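Local atomic coordinates of origin of replication complex subunit 1B (Arabidopsis thaliana, PDB entry 5HH7), a protein that reads the unmodified histone H3 tail through its BAH-PHD cassette, the part described here, and belongs to the complex that binds origins of replication. Residues A[124-128]-A[129-133]. Sequence-based numbering, arbitrary orientation.
Sequences EKLLS and GDLWA
Lys125 O takes the N-H of Asp130 (N to O 2.7 Å) and Leu126 O that of Gly129 (N to O 2.9 Å), the two bonds that turn the chain back over the last turn of the helix at Gly129, whose phi is positive (77°). A water donates to both Leu126 O (2.7 Å) and Leu131 O, tying the helix end to the chain leading away. Ser128 OG, placed between the backbone N and the carbonyl carbon (chi1 68°), lies 2.8 Å from Asp130 OD2, with Lys125 O a second acceptor within reach of its single proton; Arg120 forms a salt bridge with the same carboxylate oxygen. Leu131 lies against the helix flank, its two methyls on neighbouring residues: CD2 meets Lys125 CB at 3.6 Å, its side chain crossing the lysine's nearly at a right angle, while CD1 packs on Leu126 CB. Leu126, CG anti to its nitrogen (chi1 175°), sends CD1 to 3.8 Å from Ala133 CB. Tyr33 touches both leucines, and Phe211 adjoins Leu126. The two backbone bonds and the positive phi of Gly129 make a Schellman motif; just past it, the leucine contacts join helix 122-127 to strand 132-142 of the BAH-domain sheet.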
ATOM      1  N   GLU A 124       5.928  -1.749   3.853  1.00 24.58           N
ATOM      2  CA  GLU A 124       6.715  -2.952   4.085  1.00 26.83           C
ATOM      3  C   GLU A 124       5.970  -3.919   5.008  1.00 28.73           C
ATOM      4  O   GLU A 124       5.947  -5.128   4.768  1.00 27.94           O
ATOM      5  CB  GLU A 124       8.081  -2.585   4.670  1.00 34.15           C
ATOM      6  CG  GLU A 124       9.059  -3.740   4.744  1.00 41.41           C
ATOM      7  CD  GLU A 124      10.442  -3.313   5.211  1.00 45.41           C
ATOM      8  OE1 GLU A 124      10.706  -2.092   5.284  1.00 41.01           O
ATOM      9  OE2 GLU A 124      11.263  -4.204   5.507  1.00 48.66           O
ATOM     10  N   LYS A 125       5.347  -3.380   6.051  1.00 25.94           N
ATOM     11  CA  LYS A 125       4.577  -4.199   6.982  1.00 26.06           C
ATOM     12  C   LYS A 125       3.374  -4.839   6.291  1.00 26.93           C
ATOM     13  O   LYS A 125       3.053  -6.002   6.539  1.00 26.65           O
ATOM     14  CB  LYS A 125       4.107  -3.370   8.177  1.00 27.32           C
ATOM     15  CG  LYS A 125       5.219  -2.847   9.074  1.00 40.95           C
ATOM     16  CD  LYS A 125       4.635  -2.090  10.257  1.00 46.18           C
ATOM     17  CE  LYS A 125       5.688  -1.247  10.957  1.00 55.63           C
ATOM     18  NZ  LYS A 125       5.108  -0.425  12.058  1.00 57.02           N
ATOM     19  N   LEU A 126       2.709  -4.072   5.432  1.00 25.50           N
ATOM     20  CA  LEU A 126       1.555  -4.583   4.702  1.00 25.94           C
ATOM     21  C   LEU A 126       1.954  -5.764   3.833  1.00 26.50           C
ATOM     22  O   LEU A 126       1.327  -6.823   3.872  1.00 23.89           O
ATOM     23  CB  LEU A 126       0.939  -3.495   3.821  1.00 21.94           C
ATOM     24  CG  LEU A 126      -0.199  -4.002   2.932  1.00 26.58           C
ATOM     25  CD1 LEU A 126      -1.384  -4.450   3.786  1.00 27.78           C
ATOM     26  CD2 LEU A 126      -0.623  -2.946   1.918  1.00 22.02           C
ATOM     27  N   LEU A 127       3.020  -5.582   3.062  1.00 25.03           N
ATOM     28  CA  LEU A 127       3.442  -6.585   2.095  1.00 24.14           C
ATOM     29  C   LEU A 127       4.068  -7.816   2.743  1.00 25.21           C
ATOM     30  O   LEU A 127       4.267  -8.838   2.086  1.00 26.67           O
ATOM     31  CB  LEU A 127       4.384  -5.966   1.057  1.00 24.08           C
ATOM     32  CG  LEU A 127       3.751  -4.846   0.224  1.00 25.05           C
ATOM     33  CD1 LEU A 127       4.739  -4.263  -0.795  1.00 23.22           C
ATOM     34  CD2 LEU A 127       2.477  -5.333  -0.479  1.00 25.26           C
ATOM     35  N   SER A 128       4.371  -7.725   4.034  1.00 24.22           N
ATOM     36  CA  SER A 128       4.874  -8.880   4.767  1.00 28.25           C
ATOM     37  C   SER A 128       3.767  -9.502   5.615  1.00 31.48           C
ATOM     38  O   SER A 128       4.006 -10.439   6.374  1.00 33.96           O
ATOM     39  CB  SER A 128       6.068  -8.494   5.644  1.00 34.48           C
ATOM     40  OG  SER A 128       5.666  -7.640   6.700  1.00 45.95           O
ATOM     41  N   GLY A 129       2.555  -8.967   5.481  1.00 32.95           N
ATOM     42  CA  GLY A 129       1.400  -9.488   6.191  1.00 34.74           C
ATOM     43  C   GLY A 129       1.335  -9.109   7.659  1.00 37.57           C
ATOM     44  O   GLY A 129       0.705  -9.804   8.460  1.00 36.75           O
ATOM     45  N   ASP A 130       1.973  -7.996   8.014  1.00 27.65           N
ATOM     46  CA  ASP A 130       2.025  -7.561   9.405  1.00 31.90           C
ATOM     47  C   ASP A 130       1.091  -6.387   9.698  1.00 31.87           C
ATOM     48  O   ASP A 130       1.085  -5.843  10.800  1.00 31.52           O
ATOM     49  CB  ASP A 130       3.463  -7.247   9.812  1.00 36.30           C
ATOM     50  CG  ASP A 130       4.331  -8.490   9.854  1.00 41.51           C
ATOM     51  OD1 ASP A 130       3.855  -9.521  10.375  1.00 33.67           O
ATOM     52  OD2 ASP A 130       5.474  -8.441   9.354  1.00 44.32           O
ATOM     53  N   LEU A 131       0.313  -5.996   8.697  1.00 27.29           N
ATOM     54  CA  LEU A 131      -0.838  -5.125   8.914  1.00 33.61           C
ATOM     55  C   LEU A 131      -1.813  -5.284   7.761  1.00 27.60           C
ATOM     56  O   LEU A 131      -1.527  -6.006   6.809  1.00 24.71           O
ATOM     57  CB  LEU A 131      -0.438  -3.659   9.144  1.00 46.90           C
ATOM     58  CG  LEU A 131       0.430  -2.869   8.167  1.00 47.38           C
ATOM     59  CD1 LEU A 131      -0.374  -2.398   6.974  1.00 53.49           C
ATOM     60  CD2 LEU A 131       1.045  -1.683   8.890  1.00 45.45           C
ATOM     61  N   TRP A 132      -2.961  -4.620   7.854  1.00 21.94           N
ATOM     62  CA  TRP A 132      -4.033  -4.807   6.885  1.00 24.25           C
ATOM     63  C   TRP A 132      -4.207  -3.574   6.009  1.00 25.42           C
ATOM     64  O   TRP A 132      -3.761  -2.479   6.356  1.00 25.55           O
ATOM     65  CB  TRP A 132      -5.362  -5.075   7.597  1.00 28.36           C
ATOM     66  CG  TRP A 132      -5.360  -6.221   8.562  1.00 34.93           C
ATOM     67  CD1 TRP A 132      -4.712  -6.281   9.761  1.00 36.27           C
ATOM     68  CD2 TRP A 132      -6.076  -7.456   8.431  1.00 39.59           C
ATOM     69  NE1 TRP A 132      -4.962  -7.484  10.375  1.00 43.99           N
ATOM     70  CE2 TRP A 132      -5.797  -8.224   9.580  1.00 45.12           C
ATOM     71  CE3 TRP A 132      -6.919  -7.991   7.450  1.00 41.52           C
ATOM     72  CZ2 TRP A 132      -6.331  -9.496   9.778  1.00 46.38           C
ATOM     73  CZ3 TRP A 132      -7.449  -9.259   7.647  1.00 45.08           C
ATOM     74  CH2 TRP A 132      -7.150  -9.996   8.801  1.00 46.08           C
ATOM     75  N   ALA A 133      -4.873  -3.768   4.878  1.00 21.04           N
ATOM     76  CA  ALA A 133      -5.325  -2.667   4.039  1.00 22.68           C
ATOM     77  C   ALA A 133      -6.776  -2.933   3.674  1.00 24.95           C
ATOM     78  O   ALA A 133      -7.165  -4.081   3.449  1.00 23.91           O
ATOM     79  CB  ALA A 133      -4.471  -2.556   2.789  1.00 27.46           C
TER
HETATM   80  O   HOH W   1      -1.067  -7.780   4.658  1.00 28.12           O